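Local coordinates for leucine aminopeptidase (PDB 7D1B), which probably acts as a zinc-dependent glutaminyl cyclase of the M28 peptidase family, cyclising N-terminal glutamine residues to pyroglutamate, at residues M74-Q77 and Q78-T82; M163-L166 and A167-M170; V266-K269 and S270-N273. All blocks are in the same frame, centred on the assembly; numbering follows the deposited sequence.

Interaction 1: residues M74-Q77 and Q78-T82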
loop_
_atom_site.group_PDB
_atom_site.type_symbol
_atom_site.label_atom_id
_atom_site.label_comp_id
_atom_site.label_asym_id
_atom_site.label_seq_id
_atom_site.Cartn_x
_atom_site.Cartn_y
_atom_site.Cartn_z
ATOM N N MET A 74 -9.271 -0.122 14.230
ATOM C CA MET A 74 -7.860 -0.057 13.862
ATOM C C MET A 74 -6.994 -0.901 14.796
ATOM O O MET A 74 -6.094 -1.613 14.341
ATOM C CB MET A 74 -7.399 1.402 13.807
ATOM C CG MET A 74 -5.891 1.550 13.683
ATOM S SD MET A 74 -5.144 0.807 12.222
ATOM C CE MET A 74 -5.521 2.054 11.002
ATOM N N VAL A 75 -7.252 -0.845 16.107
ATOM C CA VAL A 75 -6.499 -1.677 17.044
ATOM C C VAL A 75 -6.666 -3.155 16.697
ATOM O O VAL A 75 -5.693 -3.924 16.678
ATOM C CB VAL A 75 -6.929 -1.375 18.496
ATOM C CG1 VAL A 75 -6.290 -2.380 19.440
ATOM C CG2 VAL A 75 -6.567 0.072 18.875
ATOM N N LYS A 76 -7.902 -3.576 16.415
ATOM C CA LYS A 76 -8.144 -4.974 16.052
ATOM C C LYS A 76 -7.386 -5.358 14.788
ATOM O O LYS A 76 -6.780 -6.429 14.722
ATOM C CB LYS A 76 -9.641 -5.214 15.869
ATOM C CG LYS A 76 -9.993 -6.624 15.421
ATOM C CD LYS A 76 -9.624 -7.671 16.443
ATOM C CE LYS A 76 -10.131 -9.037 16.002
ATOM N NZ LYS A 76 -9.798 -10.111 16.973
ATOM N N GLN A 77 -7.424 -4.500 13.771
ATOM C CA GLN A 77 -6.670 -4.773 12.549
ATOM C C GLN A 77 -5.186 -4.951 12.843
ATOM O O GLN A 77 -4.526 -5.835 12.268
ATOM C CB GLN A 77 -6.881 -3.634 11.550
ATOM C CG GLN A 77 -5.967 -3.690 10.354
ATOM C CD GLN A 77 -6.292 -2.647 9.320
ATOM O OE1 GLN A 77 -6.370 -2.980 8.153
ATOM N NE2 GLN A 77 -6.407 -1.359 9.727
ATOM N N GLN A 78 -4.630 -4.083 13.697
ATOM C CA GLN A 78 -3.213 -4.203 14.037
ATOM C C GLN A 78 -2.904 -5.553 14.673
ATOM O O GLN A 78 -1.879 -6.178 14.361
ATOM C CB GLN A 78 -2.796 -3.067 14.966
ATOM C CG GLN A 78 -2.783 -1.724 14.264
ATOM C CD GLN A 78 -2.820 -0.567 15.238
ATOM O OE1 GLN A 78 -2.849 -0.768 16.452
ATOM N NE2 GLN A 78 -2.804 0.648 14.725
ATOM N N GLU A 79 -3.799 -6.033 15.544
ATOM C CA GLU A 79 -3.586 -7.336 16.177
ATOM C C GLU A 79 -3.637 -8.458 15.144
ATOM O O GLU A 79 -2.784 -9.362 15.142
ATOM C CB GLU A 79 -4.631 -7.565 17.261
ATOM C CG GLU A 79 -4.495 -6.576 18.417
ATOM C CD GLU A 79 -5.668 -6.561 19.395
ATOM O OE1 GLU A 79 -6.732 -7.148 19.097
ATOM O OE2 GLU A 79 -5.519 -5.938 20.470
ATOM N N VAL A 80 -4.649 -8.426 14.271
ATOM C CA VAL A 80 -4.792 -9.451 13.237
ATOM C C VAL A 80 -3.544 -9.500 12.366
ATOM O O VAL A 80 -2.977 -10.572 12.103
ATOM C CB VAL A 80 -6.056 -9.175 12.400
ATOM C CG1 VAL A 80 -6.070 -10.040 11.148
ATOM C CG2 VAL A 80 -7.321 -9.382 13.232
ATOM N N LEU A 81 -3.111 -8.334 11.883
ATOM C CA LEU A 81 -1.966 -8.285 10.983
ATOM C C LEU A 81 -0.684 -8.700 11.683
ATOM O O LEU A 81 0.135 -9.430 11.102
ATOM C CB LEU A 81 -1.819 -6.883 10.394
ATOM C CG LEU A 81 -2.941 -6.508 9.418
ATOM C CD1 LEU A 81 -2.914 -5.029 9.129
ATOM C CD2 LEU A 81 -2.846 -7.286 8.113
ATOM N N THR A 82 -0.475 -8.236 12.919
ATOM C CA THR A 82 0.747 -8.580 13.634
ATOM C C THR A 82 0.849 -10.080 13.826
ATOM O O THR A 82 1.895 -10.680 13.543
ATOM C CB THR A 82 0.798 -7.846 14.982
ATOM O OG1 THR A 82 0.834 -6.432 14.744
ATOM C CG2 THR A 82 2.020 -8.267 15.803
#
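Met-74 and Gln-78 sit one turn apart on helix 72-87, and this local contact is a run of i to i+4 pairs along that alpha-helix. The backbone comes first. Gln-78 N donates to Met-74 O at 2.9 Å, and the same step is repeated from Glu-79 to Val-75, Val-80 to Lys-76 and Leu-81 to Gln-77. Further along, Gln-78 O is gripped twice: Thr-82 N and Thr-82 OG1 reach it from opposite faces of its carbonyl plane, the hydroxyl OG1 at 2.8 Å from Gln-78 O.

On the outer flank the charged side chains pass each other loosely. Lys-76 and Glu-79 are each modelled in two conformers; in the pair described here they cross at about a right angle, with NZ of Lys-76 4.8 Å from OE1 of Glu-79, and the charged atoms do not touch.

The buried flank is packed by contacts between polar and apolar groups. With CG anti to its carbonyl carbon (chi1 -70°), Gln-78 runs back over the previous turn, and its NE2 lies against both CG and SD of Met-74, 3.4 Å from the sulfur. Its amide also has weak hydrogen bonds elsewhere, NE2 to the hydroxyl of Tyr-131 and OE1 to Arg-94. The end of Gln-77 hydrogen-bonds through NE2 to the backbone O of Tyr-131. The loop residue Tyr-131 thus receives both glutamines, and Met-74 and Leu-81 pack on it as well. The side chain of Met-74 is about 13 Å from the bound zinc ion, so this turn is not part of the metal site, whose ligands are Asp-155, Glu-188 and His-309. Gln-77 and Leu-81 lie side by side and point the same way, Gln-77 CG touching Leu-81 CD1 at 3.6 Å.

Interaction 2: residues M163-L166 and A167-M170; sequences MMEL and AHHM
Glu-165 reaches along the C-terminal end of helix 153-167 to His-169, where a His-carboxylate hydrogen bond joins the last turn to the loop that follows. His-169 NE2 is the donor, 2.9 Å from Glu-165 OE2, and the bond is nearly straight at the hydrogen (176°). The carboxylate oxygen lies in the plane of the imidazole, yet the ring meets it from above the carboxylate plane, the two planes being 55° apart. A bend at chi2 (60°) in Glu-165 helps bring its carboxylate round to this position.

The carboxylate has other partners. OE2 also accepts from the backbone N of Asp-50, and OE1 forms a salt bridge with Arg-53, so both oxygens are satisfied in a buried setting; this surrounding would favour the charged form of the glutamate. His-168 turns elsewhere: its NE2 is hydrogen-bonded to the hydroxyl of Tyr-57 on helix 51-63, and its ring meets that of His-84 steeply.

The backbone acceptors change pattern here. Met-163 O takes Ala-167 N in the usual i+4 manner, while Met-164 O is bonded by the side chain of His-84. Glu-165 O accepts His-168 N at 3.1 Å, and Leu-166 O accepts His-169 N at 2.8 Å, both i+3 bonds with the donor well above the carbonyl plane. Leu-166 O takes a second, weak bond from Met-170 N at 3.2 Å.

The His-169 ring is confined as well as bonded. His-168 CB lies over one face, 3.8 Å above the plane and offset toward the rim, and His-169 CD2 lies 3.1 Å from Glu-165 O.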
loop_
_atom_site.group_PDB
_atom_site.type_symbol
_atom_site.label_atom_id
_atom_site.label_comp_id
_atom_site.label_asym_id
_atom_site.label_seq_id
_atom_site.Cartn_x
_atom_site.Cartn_y
_atom_site.Cartn_z
ATOM N N MET A 163 -0.515 -8.105 1.166
ATOM C CA MET A 163 0.612 -8.417 2.048
ATOM C C MET A 163 0.342 -9.680 2.859
ATOM O O MET A 163 1.246 -10.506 3.047
ATOM C CB MET A 163 0.906 -7.255 2.992
ATOM C CG MET A 163 1.441 -6.014 2.346
ATOM S SD MET A 163 1.488 -4.727 3.577
ATOM C CE MET A 163 1.976 -3.327 2.561
ATOM N N MET A 164 -0.892 -9.843 3.356
ATOM C CA MET A 164 -1.225 -11.073 4.083
ATOM C C MET A 164 -1.031 -12.298 3.202
ATOM O O MET A 164 -0.503 -13.314 3.657
ATOM C CB MET A 164 -2.655 -11.005 4.609
ATOM C CG MET A 164 -2.852 -9.991 5.724
ATOM S SD MET A 164 -4.563 -9.926 6.322
ATOM C CE MET A 164 -4.577 -11.394 7.345
ATOM N N GLU A 165 -1.458 -12.224 1.940
ATOM C CA GLU A 165 -1.240 -13.348 1.030
ATOM C C GLU A 165 0.250 -13.571 0.782
ATOM O O GLU A 165 0.747 -14.700 0.872
ATOM C CB GLU A 165 -1.998 -13.156 -0.284
ATOM C CG GLU A 165 -1.658 -14.228 -1.329
ATOM C CD GLU A 165 -1.984 -15.649 -0.880
ATOM O OE1 GLU A 165 -2.855 -15.801 -0.002
ATOM O OE2 GLU A 165 -1.370 -16.606 -1.435
ATOM N N LEU A 166 0.978 -12.501 0.455
ATOM C CA LEU A 166 2.400 -12.624 0.158
ATOM C C LEU A 166 3.160 -13.225 1.323
ATOM O O LEU A 166 4.142 -13.954 1.119
ATOM C CB LEU A 166 2.994 -11.252 -0.188
ATOM C CG LEU A 166 2.596 -10.659 -1.537
ATOM C CD1 LEU A 166 3.124 -9.239 -1.646
ATOM C CD2 LEU A 166 3.109 -11.512 -2.677
ATOM N N ALA A 167 2.737 -12.929 2.553
ATOM C CA ALA A 167 3.436 -13.447 3.720
ATOM C C ALA A 167 3.512 -14.969 3.743
ATOM O O ALA A 167 4.432 -15.508 4.350
ATOM C CB ALA A 167 2.760 -12.933 4.988
ATOM N N HIS A 168 2.550 -15.679 3.135
ATOM C CA HIS A 168 2.642 -17.137 3.080
ATOM C C HIS A 168 3.864 -17.609 2.303
ATOM O O HIS A 168 4.329 -18.736 2.526
ATOM C CB HIS A 168 1.390 -17.740 2.454
ATOM C CG HIS A 168 0.183 -17.630 3.324
ATOM N ND1 HIS A 168 -0.066 -18.507 4.357
ATOM C CD2 HIS A 168 -0.844 -16.742 3.325
ATOM C CE1 HIS A 168 -1.200 -18.170 4.950
ATOM N NE2 HIS A 168 -1.688 -17.102 4.347
ATOM N N HIS A 169 4.377 -16.772 1.398
ATOM C CA HIS A 169 5.404 -17.168 0.447
ATOM C C HIS A 169 6.766 -16.589 0.765
ATOM O O HIS A 169 7.760 -17.132 0.283
ATOM C CB HIS A 169 4.994 -16.710 -0.959
ATOM C CG HIS A 169 3.596 -17.106 -1.297
ATOM N ND1 HIS A 169 3.276 -18.320 -1.873
ATOM C CD2 HIS A 169 2.423 -16.469 -1.066
ATOM C CE1 HIS A 169 1.960 -18.398 -1.996
ATOM N NE2 HIS A 169 1.419 -17.292 -1.502
ATOM N N MET A 170 6.843 -15.513 1.563
ATOM C CA MET A 170 8.073 -14.719 1.633
ATOM C C MET A 170 9.284 -15.525 2.084
ATOM O O MET A 170 10.373 -15.328 1.541
ATOM C CB MET A 170 7.893 -13.495 2.528
ATOM C CG MET A 170 7.010 -12.415 1.945
ATOM S SD MET A 170 7.541 -11.774 0.333
ATOM C CE MET A 170 9.010 -10.888 0.835
#

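Interaction 3: residues V266-K269 and S270-N273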
loop_
_atom_site.group_PDB
_atom_site.type_symbol
_atom_site.label_atom_id
_atom_site.label_comp_id
_atom_site.label_asym_id
_atom_site.label_seq_id
_atom_site.Cartn_x
_atom_site.Cartn_y
_atom_site.Cartn_z
ATOM N N VAL A 266 5.394 -11.517 -16.634
ATOM C CA VAL A 266 4.478 -12.411 -15.941
ATOM C C VAL A 266 3.079 -12.388 -16.523
ATOM O O VAL A 266 2.268 -13.234 -16.154
ATOM C CB VAL A 266 4.500 -12.257 -14.413
ATOM C CG1 VAL A 266 5.927 -12.439 -13.898
ATOM C CG2 VAL A 266 3.939 -10.917 -14.051
ATOM N N GLY A 267 2.797 -11.511 -17.478
ATOM C CA GLY A 267 1.475 -11.465 -18.077
ATOM C C GLY A 267 0.459 -10.705 -17.253
ATOM O O GLY A 267 -0.742 -10.973 -17.366
ATOM N N ALA A 268 0.892 -9.735 -16.439
ATOM C CA ALA A 268 -0.025 -8.919 -15.641
ATOM C C ALA A 268 -0.501 -7.786 -16.532
ATOM O O ALA A 268 0.148 -6.743 -16.661
ATOM C CB ALA A 268 0.703 -8.410 -14.406
ATOM N N LYS A 269 -1.644 -8.004 -17.186
ATOM C CA LYS A 269 -2.106 -7.101 -18.240
ATOM C C LYS A 269 -2.595 -5.766 -17.706
ATOM O O LYS A 269 -2.742 -4.822 -18.485
ATOM C CB LYS A 269 -3.224 -7.776 -19.034
ATOM C CG LYS A 269 -2.857 -9.096 -19.679
ATOM C CD LYS A 269 -1.913 -8.833 -20.852
ATOM C CE LYS A 269 -1.367 -10.098 -21.494
ATOM N NZ LYS A 269 -2.436 -10.941 -22.060
ATOM N N SER A 270 -2.837 -5.656 -16.398
ATOM C CA SER A 270 -3.262 -4.368 -15.857
ATOM C C SER A 270 -2.175 -3.301 -15.927
ATOM O O SER A 270 -2.500 -2.113 -15.886
ATOM C CB SER A 270 -3.724 -4.526 -14.407
ATOM O OG SER A 270 -2.673 -4.975 -13.556
ATOM N N PHE A 271 -0.894 -3.676 -15.996
ATOM C CA PHE A 271 0.184 -2.681 -16.029
ATOM C C PHE A 271 0.315 -2.174 -17.458
ATOM O O PHE A 271 0.747 -2.921 -18.346
ATOM C CB PHE A 271 1.510 -3.276 -15.560
ATOM C CG PHE A 271 1.554 -3.574 -14.076
ATOM C CD1 PHE A 271 0.956 -4.731 -13.543
ATOM C CD2 PHE A 271 2.187 -2.693 -13.196
ATOM C CE1 PHE A 271 1.010 -5.005 -12.190
ATOM C CE2 PHE A 271 2.232 -2.963 -11.829
ATOM C CZ PHE A 271 1.630 -4.113 -11.329
ATOM N N VAL A 272 -0.089 -0.930 -17.700
ATOM C CA VAL A 272 -0.143 -0.372 -19.052
ATOM C C VAL A 272 0.898 0.730 -19.207
ATOM O O VAL A 272 1.135 1.522 -18.283
ATOM C CB VAL A 272 -1.559 0.133 -19.417
ATOM C CG1 VAL A 272 -2.580 -1.023 -19.298
ATOM C CG2 VAL A 272 -1.994 1.335 -18.590
ATOM N N ASN A 273 1.508 0.788 -20.392
ATOM C CA ASN A 273 2.472 1.843 -20.723
ATOM C C ASN A 273 1.716 3.052 -21.258
ATOM O O ASN A 273 1.746 3.369 -22.441
ATOM C CB ASN A 273 3.522 1.321 -21.696
ATOM C CG ASN A 273 4.588 0.523 -20.973
ATOM O OD1 ASN A 273 4.350 -0.600 -20.533
ATOM N ND2 ASN A 273 5.744 1.122 -20.776
#
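Ala-268 and Phe-271 are the ends of a type I beta turn, with Lys-269 and Ser-270 at its two corners. The closing bond, Phe-271 N to Ala-268 O, is well aligned but long at 3.3 Å, and counts as weak. Just before the turn, Gly-267 breaks out of the preceding helix with a positive phi of 81°, a conformation glycine adopts readily. After the turn, Phe-271 and Val-272 are extended, and the chain takes a corner at Asn-273.

Across the turn the main side-chain contact is apolar. Ala-268 CB approaches the ring of Phe-271 obliquely, 3.8 Å from CD1 and 4.1 Å from CE1 of that ring. Ala-268 O lies in the plane of this ring at its edge, 3.8 Å from Phe-271 CD1.

The whole piece is a helix-to-strand connection within the M28 peptidase fold, leading from helix 253-266 into the short strand 271-272. Ser-270 and Val-272 form backbone hydrogen bonds with Leu-242 of strand 242-244, while Val-272 O accepts from the indole of Trp-260, whose ring also meets Phe-271 edge-to-face. Ala-268 and Phe-271 both touch Val-329, so the turn is pressed against helix 320-336.

Ser-270 has its OG set between the backbone N and the carbonyl carbon (chi1 62°), and that hydroxyl is hydrogen-bonded to Gln-322 NE2, again on helix 320-336. Lys-269 sits at the exposed corner; its side chain is about 4 Å from a bound glycerol, probably a remnant of the crystallisation liquor. On the outgoing strand, Val-272 CG1 stands beside Lys-269 O at 3.9 Å.

Overall arrangement
The three contacts follow one another along the chain without interleaving, each a local one, and they spread across a single M28 peptidase fold built round a mixed sheet. Interactions 1 and 2 are neighbours, their centres 16 Å apart: helix 72-87 packs against helix 153-167, where Leu-81 CD2 meets Met-164 CG at 3.6 Å, and helix 51-63 touches both. Interaction 3 lies elsewhere, its centre 21 Å from that of interaction 2 and 32 Å from that of interaction 1, across the chain's centre from the latter. Helix 153-167 also carries the zinc ligand Asp-155 near its start, whereas interaction 2, at its far end, lies away from the metal.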